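Local coordinates for uncharacterized protein (Pyrococcus furiosus, PDB 3WL4), which is uncharacterised but probably acts as a metal-dependent de-N-acetylase of the GlcNAc-PI de-N-acetylase type, at residues E38-D43 with H148-R153; Y64-D69 with I104-Y109; A138-L143 with I187-T192. All coordinates share one frame; numbering follows the deposited sequence.

Contact 1. Residues E38-D43 with H148-R153. With CD (cadmium ion), chain C; TAM (tris(hydroxyethyl)aminomethane), chain K.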
loop_
_atom_site.group_PDB
_atom_site.type_symbol
_atom_site.label_atom_id
_atom_site.label_comp_id
_atom_site.label_asym_id
_atom_site.label_seq_id
_atom_site.Cartn_x
_atom_site.Cartn_y
_atom_site.Cartn_z
ATOM N N GLU A 38 -22.281 9.864 4.397
ATOM C CA GLU A 38 -22.723 9.292 3.119
ATOM C C GLU A 38 -21.513 8.980 2.280
ATOM O O GLU A 38 -20.570 9.768 2.174
ATOM C CB GLU A 38 -23.598 10.249 2.276
ATOM C CG GLU A 38 -23.069 11.717 2.163
ATOM C CD GLU A 38 -24.055 12.627 1.419
ATOM O OE1 GLU A 38 -25.126 12.193 1.093
ATOM O OE2 GLU A 38 -23.604 13.748 1.061
ATOM N N PRO A 39 -21.555 7.849 1.551
ATOM C CA PRO A 39 -20.421 7.537 0.634
ATOM C C PRO A 39 -20.281 8.495 -0.515
ATOM O O PRO A 39 -19.179 8.923 -0.841
ATOM C CB PRO A 39 -20.785 6.111 0.123
ATOM C CG PRO A 39 -21.647 5.469 1.260
ATOM C CD PRO A 39 -22.489 6.719 1.825
ATOM N N HIS A 40 -21.474 8.853 -1.137
ATOM C CA HIS A 40 -21.454 9.772 -2.267
ATOM C C HIS A 40 -22.520 10.876 -2.020
ATOM O O HIS A 40 -23.418 10.707 -1.212
ATOM C CB HIS A 40 -21.976 8.944 -3.501
ATOM C CG HIS A 40 -21.143 7.727 -3.778
ATOM N ND1 HIS A 40 -21.693 6.466 -3.689
ATOM C CD2 HIS A 40 -19.834 7.587 -4.140
ATOM C CE1 HIS A 40 -20.752 5.572 -3.907
ATOM N NE2 HIS A 40 -19.632 6.219 -4.254
ATOM N N PRO A 41 -22.416 11.942 -2.844
ATOM C CA PRO A 41 -23.464 12.974 -2.728
ATOM C C PRO A 41 -24.809 12.288 -3.216
ATOM O O PRO A 41 -24.858 11.676 -4.288
ATOM C CB PRO A 41 -23.034 13.999 -3.758
ATOM C CG PRO A 41 -21.526 13.820 -3.950
ATOM C CD PRO A 41 -21.340 12.281 -3.781
ATOM N N ASP A 42 -25.745 12.399 -2.346
ATOM C CA ASP A 42 -27.141 11.931 -2.527
ATOM C C ASP A 42 -27.446 10.739 -1.656
ATOM O O ASP A 42 -28.596 10.469 -1.408
ATOM C CB ASP A 42 -27.668 11.677 -3.927
ATOM C CG ASP A 42 -27.116 10.398 -4.621
ATOM O OD1 ASP A 42 -26.725 9.411 -3.923
ATOM O OD2 ASP A 42 -27.164 10.306 -5.930
ATOM N N ASP A 43 -26.451 10.110 -0.951
ATOM C CA ASP A 43 -26.853 8.983 -0.190
ATOM C C ASP A 43 -27.616 9.264 1.083
ATOM O O ASP A 43 -28.465 8.490 1.520
ATOM C CB ASP A 43 -25.598 8.087 0.236
ATOM C CG ASP A 43 -25.069 7.285 -0.936
ATOM O OD1 ASP A 43 -25.891 6.489 -1.592
ATOM O OD2 ASP A 43 -23.885 7.355 -1.377
ATOM N N HIS A 148 -20.769 -2.141 -3.794
ATOM C CA HIS A 148 -19.948 -0.933 -4.020
ATOM C C HIS A 148 -18.917 -0.808 -2.827
ATOM O O HIS A 148 -19.379 -0.627 -1.693
ATOM C CB HIS A 148 -20.896 0.311 -4.077
ATOM C CG HIS A 148 -20.177 1.461 -4.702
ATOM N ND1 HIS A 148 -20.642 2.216 -5.754
ATOM C CD2 HIS A 148 -18.880 1.891 -4.467
ATOM C CE1 HIS A 148 -19.698 3.090 -6.143
ATOM N NE2 HIS A 148 -18.599 2.868 -5.375
ATOM N N PRO A 149 -17.641 -0.899 -3.174
ATOM C CA PRO A 149 -16.642 -0.804 -2.020
ATOM C C PRO A 149 -16.794 0.502 -1.297
ATOM O O PRO A 149 -16.494 0.526 -0.065
ATOM C CB PRO A 149 -15.300 -0.933 -2.740
ATOM C CG PRO A 149 -15.576 -0.515 -4.232
ATOM C CD PRO A 149 -16.989 -1.052 -4.502
ATOM N N ASP A 150 -17.161 1.633 -2.004
ATOM C CA ASP A 150 -17.207 2.860 -1.201
ATOM C C ASP A 150 -18.304 2.744 -0.131
ATOM O O ASP A 150 -18.271 3.393 0.906
ATOM C CB ASP A 150 -17.605 4.101 -2.094
ATOM C CG ASP A 150 -16.623 4.449 -3.134
ATOM O OD1 ASP A 150 -15.404 4.077 -3.056
ATOM O OD2 ASP A 150 -16.954 5.273 -4.045
ATOM N N HIS A 151 -19.412 2.025 -0.435
ATOM C CA HIS A 151 -20.470 1.879 0.604
ATOM C C HIS A 151 -20.019 0.990 1.735
ATOM O O HIS A 151 -20.226 1.346 2.915
ATOM C CB HIS A 151 -21.773 1.279 -0.050
ATOM C CG HIS A 151 -22.595 2.334 -0.733
ATOM N ND1 HIS A 151 -23.942 2.476 -0.477
ATOM C CD2 HIS A 151 -22.203 3.350 -1.533
ATOM C CE1 HIS A 151 -24.387 3.554 -1.180
ATOM N NE2 HIS A 151 -23.377 4.075 -1.857
ATOM N N ARG A 152 -19.417 -0.169 1.439
ATOM C CA ARG A 152 -19.038 -1.055 2.515
ATOM C C ARG A 152 -17.959 -0.317 3.395
ATOM O O ARG A 152 -18.054 -0.338 4.667
ATOM C CB ARG A 152 -18.338 -2.325 1.957
ATOM C CG ARG A 152 -19.329 -3.211 1.154
ATOM C CD ARG A 152 -18.651 -4.518 0.745
ATOM N NE ARG A 152 -17.538 -4.316 -0.197
ATOM C CZ ARG A 152 -17.519 -4.640 -1.445
ATOM N NH1 ARG A 152 -18.618 -5.098 -2.114
ATOM N NH2 ARG A 152 -16.397 -4.459 -2.160
ATOM N N ARG A 153 -17.010 0.299 2.707
ATOM C CA ARG A 153 -15.914 0.968 3.498
ATOM C C ARG A 153 -16.456 2.107 4.349
ATOM O O ARG A 153 -16.042 2.319 5.470
ATOM C CB ARG A 153 -14.855 1.443 2.580
ATOM C CG ARG A 153 -14.078 0.189 1.999
ATOM C CD ARG A 153 -13.115 0.631 0.917
ATOM N NE ARG A 153 -12.377 -0.582 0.519
ATOM C CZ ARG A 153 -11.206 -0.483 -0.073
ATOM N NH1 ARG A 153 -10.639 0.663 -0.503
ATOM N NH2 ARG A 153 -10.540 -1.675 -0.269
HETATM CD CD CD C . -23.899 5.896 -3.141
HETATM C C TAM K . -26.184 6.212 -5.491
HETATM C C1 TAM K . -25.294 5.598 -6.518
HETATM C C2 TAM K . -26.919 5.406 -4.501
HETATM C C3 TAM K . -27.199 7.063 -6.144
HETATM C C4 TAM K . -25.077 4.229 -6.053
HETATM C C5 TAM K . -25.765 4.557 -3.893
HETATM C C6 TAM K . -26.645 8.076 -7.005
HETATM N N TAM K . -25.150 7.080 -4.620
HETATM O O4 TAM K . -23.806 4.639 -5.271
HETATM O O5 TAM K . -26.462 4.278 -2.871
HETATM O O6 TAM K . -25.707 7.823 -8.134
#

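Contact 2. Residues Y64-D69 with I104-Y109. With HE2 (hexan-1-ol), chain O.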
loop_
_atom_site.group_PDB
_atom_site.type_symbol
_atom_site.label_atom_id
_atom_site.label_comp_id
_atom_site.label_asym_id
_atom_site.label_seq_id
_atom_site.Cartn_x
_atom_site.Cartn_y
_atom_site.Cartn_z
ATOM N N TYR A 64 -23.651 16.806 7.522
ATOM C CA TYR A 64 -23.218 15.635 6.651
ATOM C C TYR A 64 -21.671 15.572 6.656
ATOM O O TYR A 64 -20.958 16.591 6.721
ATOM C CB TYR A 64 -23.559 15.889 5.228
ATOM C CG TYR A 64 -25.043 15.787 4.883
ATOM C CD1 TYR A 64 -25.994 15.470 5.836
ATOM C CD2 TYR A 64 -25.350 16.009 3.544
ATOM C CE1 TYR A 64 -27.404 15.356 5.405
ATOM C CE2 TYR A 64 -26.701 15.847 3.105
ATOM C CZ TYR A 64 -27.608 15.533 4.053
ATOM O OH TYR A 64 -28.947 15.421 3.628
ATOM N N ILE A 65 -21.205 14.300 6.553
ATOM C CA ILE A 65 -19.822 14.066 6.045
ATOM C C ILE A 65 -19.994 13.290 4.736
ATOM O O ILE A 65 -20.669 12.211 4.830
ATOM C CB ILE A 65 -18.980 13.237 7.042
ATOM C CG1 ILE A 65 -18.771 14.038 8.336
ATOM C CG2 ILE A 65 -17.573 13.019 6.391
ATOM C CD1 ILE A 65 -18.060 13.169 9.446
ATOM N N CYS A 66 -19.475 13.788 3.641
ATOM C CA CYS A 66 -19.542 13.035 2.344
ATOM C C CYS A 66 -18.147 12.536 2.085
ATOM O O CYS A 66 -17.230 13.278 1.988
ATOM C CB CYS A 66 -20.077 13.979 1.295
ATOM S SG CYS A 66 -20.467 13.066 -0.224
HETATM N N MSE A 67 -18.080 11.205 1.950
HETATM C CA MSE A 67 -16.711 10.629 1.868
HETATM C C MSE A 67 -16.051 10.809 0.565
HETATM O O MSE A 67 -14.836 10.989 0.538
HETATM C CB MSE A 67 -16.887 9.083 1.986
HETATM C CG MSE A 67 -17.618 8.571 3.242
HETATM SE SE MSE A 67 -16.779 9.127 4.933
HETATM C CE MSE A 67 -15.147 8.126 4.838
ATOM N N THR A 68 -16.825 10.855 -0.556
ATOM C CA THR A 68 -16.256 10.970 -1.869
ATOM C C THR A 68 -16.891 12.118 -2.696
ATOM O O THR A 68 -17.845 12.768 -2.224
ATOM C CB THR A 68 -16.332 9.683 -2.701
ATOM O OG1 THR A 68 -17.728 9.539 -3.153
ATOM C CG2 THR A 68 -15.939 8.414 -1.976
ATOM N N ASP A 69 -16.316 12.324 -3.850
ATOM C CA ASP A 69 -16.707 13.520 -4.661
ATOM C C ASP A 69 -17.726 13.180 -5.751
ATOM O O ASP A 69 -18.182 14.078 -6.412
ATOM C CB ASP A 69 -15.451 14.090 -5.287
ATOM C CG ASP A 69 -14.619 13.056 -6.095
ATOM O OD1 ASP A 69 -15.175 11.971 -6.411
ATOM O OD2 ASP A 69 -13.419 13.391 -6.353
ATOM N N ILE A 104 -21.887 20.766 5.539
ATOM C CA ILE A 104 -21.428 19.508 4.855
ATOM C C ILE A 104 -19.892 19.570 4.939
ATOM O O ILE A 104 -19.256 20.524 4.474
ATOM C CB ILE A 104 -21.856 19.479 3.387
ATOM C CG1 ILE A 104 -23.417 19.463 3.310
ATOM C CG2 ILE A 104 -21.239 18.152 2.779
ATOM C CD1 ILE A 104 -23.855 19.733 1.858
ATOM N N TYR A 105 -19.283 18.472 5.436
ATOM C CA TYR A 105 -17.807 18.286 5.293
ATOM C C TYR A 105 -17.561 17.356 4.084
ATOM O O TYR A 105 -18.148 16.237 4.068
ATOM C CB TYR A 105 -17.268 17.586 6.503
ATOM C CG TYR A 105 -17.219 18.425 7.789
ATOM C CD1 TYR A 105 -16.034 19.073 8.152
ATOM C CD2 TYR A 105 -18.371 18.516 8.659
ATOM C CE1 TYR A 105 -15.965 19.812 9.317
ATOM C CE2 TYR A 105 -18.275 19.251 9.856
ATOM C CZ TYR A 105 -17.060 19.836 10.124
ATOM O OH TYR A 105 -16.953 20.590 11.368
ATOM N N TRP A 106 -16.729 17.795 3.234
ATOM C CA TRP A 106 -16.381 17.023 2.032
ATOM C C TRP A 106 -15.005 16.420 2.197
ATOM O O TRP A 106 -14.000 17.144 2.217
ATOM C CB TRP A 106 -16.316 17.967 0.833
ATOM C CG TRP A 106 -17.687 18.611 0.501
ATOM C CD1 TRP A 106 -18.077 19.883 0.884
ATOM C CD2 TRP A 106 -18.770 18.017 -0.213
ATOM N NE1 TRP A 106 -19.381 20.131 0.304
ATOM C CE2 TRP A 106 -19.791 18.985 -0.294
ATOM C CE3 TRP A 106 -18.935 16.785 -0.823
ATOM C CZ2 TRP A 106 -21.009 18.742 -0.998
ATOM C CZ3 TRP A 106 -20.142 16.493 -1.504
ATOM C CH2 TRP A 106 -21.123 17.494 -1.581
ATOM N N LEU A 107 -14.928 15.111 2.316
ATOM C CA LEU A 107 -13.550 14.515 2.439
ATOM C C LEU A 107 -12.841 14.492 1.153
ATOM O O LEU A 107 -11.568 14.400 1.185
ATOM C CB LEU A 107 -13.587 13.053 3.028
ATOM C CG LEU A 107 -14.258 12.943 4.393
ATOM C CD1 LEU A 107 -13.929 11.536 4.905
ATOM C CD2 LEU A 107 -13.801 13.994 5.402
ATOM N N ASN A 108 -13.569 14.514 -0.000
ATOM C CA ASN A 108 -12.989 14.599 -1.326
ATOM C C ASN A 108 -12.170 13.411 -1.768
ATOM O O ASN A 108 -11.452 13.545 -2.762
ATOM C CB ASN A 108 -12.174 15.913 -1.537
ATOM C CG ASN A 108 -13.102 17.211 -1.513
ATOM O OD1 ASN A 108 -12.769 18.123 -0.785
ATOM N ND2 ASN A 108 -14.026 17.184 -2.250
ATOM N N TYR A 109 -12.325 12.265 -1.124
ATOM C CA TYR A 109 -11.738 11.082 -1.806
ATOM C C TYR A 109 -12.423 10.814 -3.154
ATOM O O TYR A 109 -13.623 11.090 -3.269
ATOM C CB TYR A 109 -11.768 9.811 -0.872
ATOM C CG TYR A 109 -10.868 10.007 0.385
ATOM C CD1 TYR A 109 -9.541 9.844 0.268
ATOM C CD2 TYR A 109 -11.477 10.373 1.553
ATOM C CE1 TYR A 109 -8.722 10.060 1.330
ATOM C CE2 TYR A 109 -10.646 10.611 2.731
ATOM C CZ TYR A 109 -9.331 10.475 2.527
ATOM O OH TYR A 109 -8.477 10.753 3.633
HETATM C CAA HE2 O . -27.010 24.124 1.616
HETATM C CAC HE2 O . -25.970 23.339 2.634
HETATM C CAE HE2 O . -24.644 24.166 2.687
HETATM C CAG HE2 O . -23.361 23.337 2.913
HETATM C CAF HE2 O . -22.196 24.283 3.104
HETATM C CAD HE2 O . -21.043 23.452 3.573
HETATM O OAB HE2 O . -20.873 23.420 4.964
HETATM O O HOH W 1 -16.346 14.568 -0.549
#

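Contact 3. Residues A138-L143 with I187-T192. With TAM (tris(hydroxyethyl)aminomethane), chain K.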
loop_
_atom_site.group_PDB
_atom_site.type_symbol
_atom_site.label_atom_id
_atom_site.label_comp_id
_atom_site.label_asym_id
_atom_site.label_seq_id
_atom_site.Cartn_x
_atom_site.Cartn_y
_atom_site.Cartn_z
ATOM N N ALA A 138 -24.763 6.064 9.439
ATOM C CA ALA A 138 -23.930 5.568 8.283
ATOM C C ALA A 138 -24.567 4.351 7.644
ATOM O O ALA A 138 -25.430 3.733 8.261
ATOM C CB ALA A 138 -22.522 5.140 8.884
ATOM N N PRO A 139 -24.123 3.975 6.443
ATOM C CA PRO A 139 -24.664 2.715 5.843
ATOM C C PRO A 139 -24.277 1.471 6.632
ATOM O O PRO A 139 -23.192 1.450 7.274
ATOM C CB PRO A 139 -23.976 2.597 4.457
ATOM C CG PRO A 139 -23.596 4.139 4.134
ATOM C CD PRO A 139 -23.193 4.696 5.564
ATOM N N ASP A 140 -25.195 0.498 6.632
ATOM C CA ASP A 140 -24.897 -0.777 7.250
ATOM C C ASP A 140 -23.910 -1.559 6.321
ATOM O O ASP A 140 -24.265 -1.964 5.199
ATOM C CB ASP A 140 -26.206 -1.543 7.323
ATOM C CG ASP A 140 -26.119 -2.900 7.931
ATOM O OD1 ASP A 140 -24.991 -3.460 8.079
ATOM O OD2 ASP A 140 -27.190 -3.510 8.308
ATOM N N PRO A 141 -22.668 -1.759 6.762
ATOM C CA PRO A 141 -21.707 -2.428 5.833
ATOM C C PRO A 141 -21.962 -3.893 5.654
ATOM O O PRO A 141 -21.330 -4.468 4.746
ATOM C CB PRO A 141 -20.334 -2.181 6.606
ATOM C CG PRO A 141 -20.750 -2.227 8.116
ATOM C CD PRO A 141 -22.122 -1.402 8.114
ATOM N N TRP A 142 -22.849 -4.431 6.400
ATOM C CA TRP A 142 -23.225 -5.854 6.240
ATOM C C TRP A 142 -24.494 -6.051 5.409
ATOM O O TRP A 142 -24.958 -7.216 5.278
ATOM C CB TRP A 142 -23.482 -6.515 7.581
ATOM C CG TRP A 142 -22.193 -6.470 8.474
ATOM C CD1 TRP A 142 -21.103 -7.257 8.326
ATOM C CD2 TRP A 142 -21.962 -5.549 9.542
ATOM N NE1 TRP A 142 -20.141 -6.908 9.312
ATOM C CE2 TRP A 142 -20.647 -5.851 10.038
ATOM C CE3 TRP A 142 -22.717 -4.533 10.134
ATOM C CZ2 TRP A 142 -20.083 -5.174 11.134
ATOM C CZ3 TRP A 142 -22.138 -3.812 11.229
ATOM C CH2 TRP A 142 -20.846 -4.136 11.686
ATOM N N LEU A 143 -24.893 -5.027 4.640
ATOM C CA LEU A 143 -26.090 -5.244 3.723
ATOM C C LEU A 143 -25.800 -6.343 2.748
ATOM O O LEU A 143 -24.764 -6.304 2.046
ATOM C CB LEU A 143 -26.238 -3.932 2.976
ATOM C CG LEU A 143 -27.451 -3.990 1.964
ATOM C CD1 LEU A 143 -28.837 -4.106 2.780
ATOM C CD2 LEU A 143 -27.443 -2.685 1.139
ATOM N N ILE A 187 -25.143 5.069 17.461
ATOM C CA ILE A 187 -24.941 4.903 15.966
ATOM C C ILE A 187 -26.301 4.356 15.435
ATOM O O ILE A 187 -26.979 3.516 16.085
ATOM C CB ILE A 187 -23.872 3.859 15.729
ATOM C CG1 ILE A 187 -22.557 4.493 16.077
ATOM C CG2 ILE A 187 -23.908 3.450 14.222
ATOM C CD1 ILE A 187 -21.510 3.243 16.140
ATOM N N ALA A 188 -26.656 4.832 14.239
ATOM C CA ALA A 188 -27.784 4.156 13.582
ATOM C C ALA A 188 -27.371 3.882 12.122
ATOM O O ALA A 188 -26.918 4.816 11.422
ATOM C CB ALA A 188 -29.014 5.179 13.566
ATOM N N LEU A 189 -27.618 2.636 11.703
ATOM C CA LEU A 189 -27.153 2.220 10.312
ATOM C C LEU A 189 -28.361 2.292 9.424
ATOM O O LEU A 189 -29.408 1.627 9.704
ATOM C CB LEU A 189 -26.626 0.798 10.355
ATOM C CG LEU A 189 -25.430 0.703 11.382
ATOM C CD1 LEU A 189 -24.988 -0.783 11.333
ATOM C CD2 LEU A 189 -24.283 1.608 10.932
ATOM N N TYR A 190 -28.211 3.018 8.322
ATOM C CA TYR A 190 -29.295 3.027 7.267
ATOM C C TYR A 190 -28.890 2.132 6.132
ATOM O O TYR A 190 -27.839 1.461 6.197
ATOM C CB TYR A 190 -29.629 4.460 6.830
ATOM C CG TYR A 190 -28.545 5.267 6.190
ATOM C CD1 TYR A 190 -27.591 6.012 6.972
ATOM C CD2 TYR A 190 -28.409 5.221 4.799
ATOM C CE1 TYR A 190 -26.665 6.774 6.309
ATOM C CE2 TYR A 190 -27.439 5.967 4.144
ATOM C CZ TYR A 190 -26.545 6.750 4.897
ATOM O OH TYR A 190 -25.604 7.531 4.245
ATOM N N TYR A 191 -29.692 2.037 5.051
ATOM C CA TYR A 191 -29.417 1.053 4.025
ATOM C C TYR A 191 -29.269 -0.333 4.583
ATOM O O TYR A 191 -28.247 -1.036 4.302
ATOM C CB TYR A 191 -28.234 1.429 3.086
ATOM C CG TYR A 191 -28.302 2.634 2.165
ATOM C CD1 TYR A 191 -29.483 2.953 1.469
ATOM C CD2 TYR A 191 -27.139 3.360 1.881
ATOM C CE1 TYR A 191 -29.502 3.936 0.549
ATOM C CE2 TYR A 191 -27.165 4.439 0.933
ATOM C CZ TYR A 191 -28.387 4.672 0.279
ATOM O OH TYR A 191 -28.346 5.594 -0.693
ATOM N N THR A 192 -30.260 -0.737 5.399
ATOM C CA THR A 192 -30.129 -1.998 6.156
ATOM C C THR A 192 -31.189 -2.997 5.833
ATOM O O THR A 192 -32.390 -2.632 5.636
ATOM C CB THR A 192 -30.058 -1.676 7.679
ATOM O OG1 THR A 192 -29.825 -2.931 8.361
ATOM C CG2 THR A 192 -31.399 -1.095 8.211
HETATM C C TAM K . -26.184 6.212 -5.491
HETATM C C1 TAM K . -25.294 5.598 -6.518
HETATM C C2 TAM K . -26.919 5.406 -4.501
HETATM C C3 TAM K . -27.199 7.063 -6.144
HETATM C C4 TAM K . -25.077 4.229 -6.053
HETATM C C5 TAM K . -25.765 4.557 -3.893
HETATM C C6 TAM K . -26.645 8.076 -7.005
HETATM N N TAM K . -25.150 7.080 -4.620
HETATM O O4 TAM K . -23.806 4.639 -5.271
HETATM O O5 TAM K . -26.462 4.278 -2.871
HETATM O O6 TAM K . -25.707 7.823 -8.134
HETATM O O HOH W 2 -25.646 -0.377 3.530
#

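Contact 1. Residues E38-D43 with H148-R153
Asp150 OD2 is gripped twice: His40 NE2 donates to it over 2.8 Å, a bond the oxygen takes on its anti lone pair, and the backbone N of Thr112 supplies a second. The imidazole bond is bent, 146° at the hydrogen, the oxygen standing 19° out of the ring plane. With NE2 spent as a donor, His40 ND1 can turn its lone pair to the cadmium ion, 2.3 Å away. Histidine suits this place because its two nitrogens do different work. His151 NE2 reaches the same cadmium ion from helix 149-164, also at 2.3 Å. Asp43 chelates it through both oxygens, and Asp43 OD2 additionally accepts from His40 N at 2.8 Å, which fixes the turn of the carboxylate. N and O4 of the bound tris(hydroxyethyl)aminomethane complete six ligand atoms. Pro39 CG lies over one face of the His151 ring in a CH-pi contact, 3.7 Å from its centroid. His148 turns a ring face to His40 CE1, which stands 3.5 Å above that plane, near the rim. Replacing His148 with an alanine would probably open a gap beside His40 CE1 and lose the ring face that covers it. Two histidines and one aspartate, with an amino alcohol on the remaining sites, are consistent with a metal centre open to water or substrate, probably zinc in the native enzyme, as in relatives of this family.

Contact 2. Residues Y64-D69 with I104-Y109
Trp106 turns the CE3-CZ3 side of its indole to Cys66, whose SG lies 3.7 Å from Trp106 CZ3 in an oblique sulfur-aromatic contact. Ile104 CG2, two residues back on the same strand, covers one face of the indole, water 1 sits at its edge, and Arg89 makes a cation-pi contact with it. The two tyrosine rings of strand 103-109 meet the other strand edge-on: Tyr64 O lies in the plane of the Tyr105 ring, and Met67 O in that of Tyr109, 3.6 Å from Tyr109 CD2. Their hydroxyls hydrogen-bond to Glu131 and Asp123, respectively, a task phenylalanine could not do. Between the backbones, Tyr105 N donates to Tyr64 O, Cys66 N to Tyr105 O at 2.8 Å, and Leu107 N to Cys66 O at 3.0 Å, all nearly straight at the hydrogen, the last two also arriving nearly end-on to the carbonyl. Beyond them the register slips by one residue in a beta bulge at Asn108, whose positive phi (66°) asparagine tolerates well. Water 1 fills the bulge, accepting from Asn108 N at 2.8 Å and donating to Cys66 O. Met67, modelled as selenomethionine, folds at chi2 and chi3 (-57° and -68°) to lie alongside Leu107, its CE 3.6 Å from Leu107 CD1. Tyr64, Cys66, Ile104 and Trp106 share the face toward helix 81-99, while Ile65 and Tyr105 pack against helix 118-131; apolar and aromatic residues suit both. Parallel strands 61-68 and 103-109, joined through helix 81-99, make the beta-alpha-beta crossover of a Rossmann-like sheet.

Contact 3. Residues A138-L143 with I187-T192
Thr192 OG1 donates to Asp140 OD2 over 2.7 Å, on the anti lone pair of that oxygen, and itself accepts from the backbone N of Lys194. Asp140 extends its CG anti to the backbone N (chi1 180°), which also brings OD1 to Trp142 N, 2.9 Å away and 37° above the carboxylate plane. This Asx turn overlaps the type I turn from Asp140 to Leu143 and helps hold it, so one aspartate shapes its own loop and ties it to the neighbouring one. Water 2 adds a bridge, donating to both Asp140 O and Tyr191 O. The backbones pair in parallel: Ala138 N gives to Ala188 O at 3.2 Å, Tyr190 N to Ala138 O at 2.9 Å, and Asp140 N to Tyr190 O at 2.8 Å, the last the straightest at its carbonyl. Around this core the Tyr190 ring lies alongside Pro139 and turns a face to Pro139 N, 3.8 Å above its plane. A chi1 of 62° swings the ring back over the Ala138-Pro139 peptide, and its hydroxyl finishes on Ile37 O. Tyr191 brings the edge of its ring to Pro139 CB and hydrogen-bonds through OH to Asp43, a ligand of the bound cadmium ion, making it a second-shell residue. Further out, Leu189 CD1 meets the edge of Trp142 at CZ3, 4.2 Å away, and Leu143 CD1 packs on Tyr191 O at 3.5 Å. Trp142 itself stacks edge-to-face with Tyr145 of a neighbouring subunit. Strands 135-139 and 186-190 end here side by side, and Tyr191, just past the second, reaches the metal site at the carboxy-terminal ends of the parallel strands, the usual place for an active site in such folds.

All three contacts are buried; contacts 2 and 3 lie in one parallel sheet, contact 1 at the end of its central strand. Contacts 2 and 3 pair strands toward its two sides, with centres about 18 Å apart, while strand 33-38 runs between them and leads into contact 1. Their chemistry follows their place: contact 2 is mostly backbone bonds and apolar or aromatic packing, contact 3 adds a carboxylate-hydroxyl tie, and contact 1 gathers histidines and aspartates round a metal. Contact 1 touches both others, through Pro39 O with Thr68 OG1 and Asp43 OD1 with Tyr191 OH, each 2.8 Å apart. Residues of other subunits pack against parts of every contact.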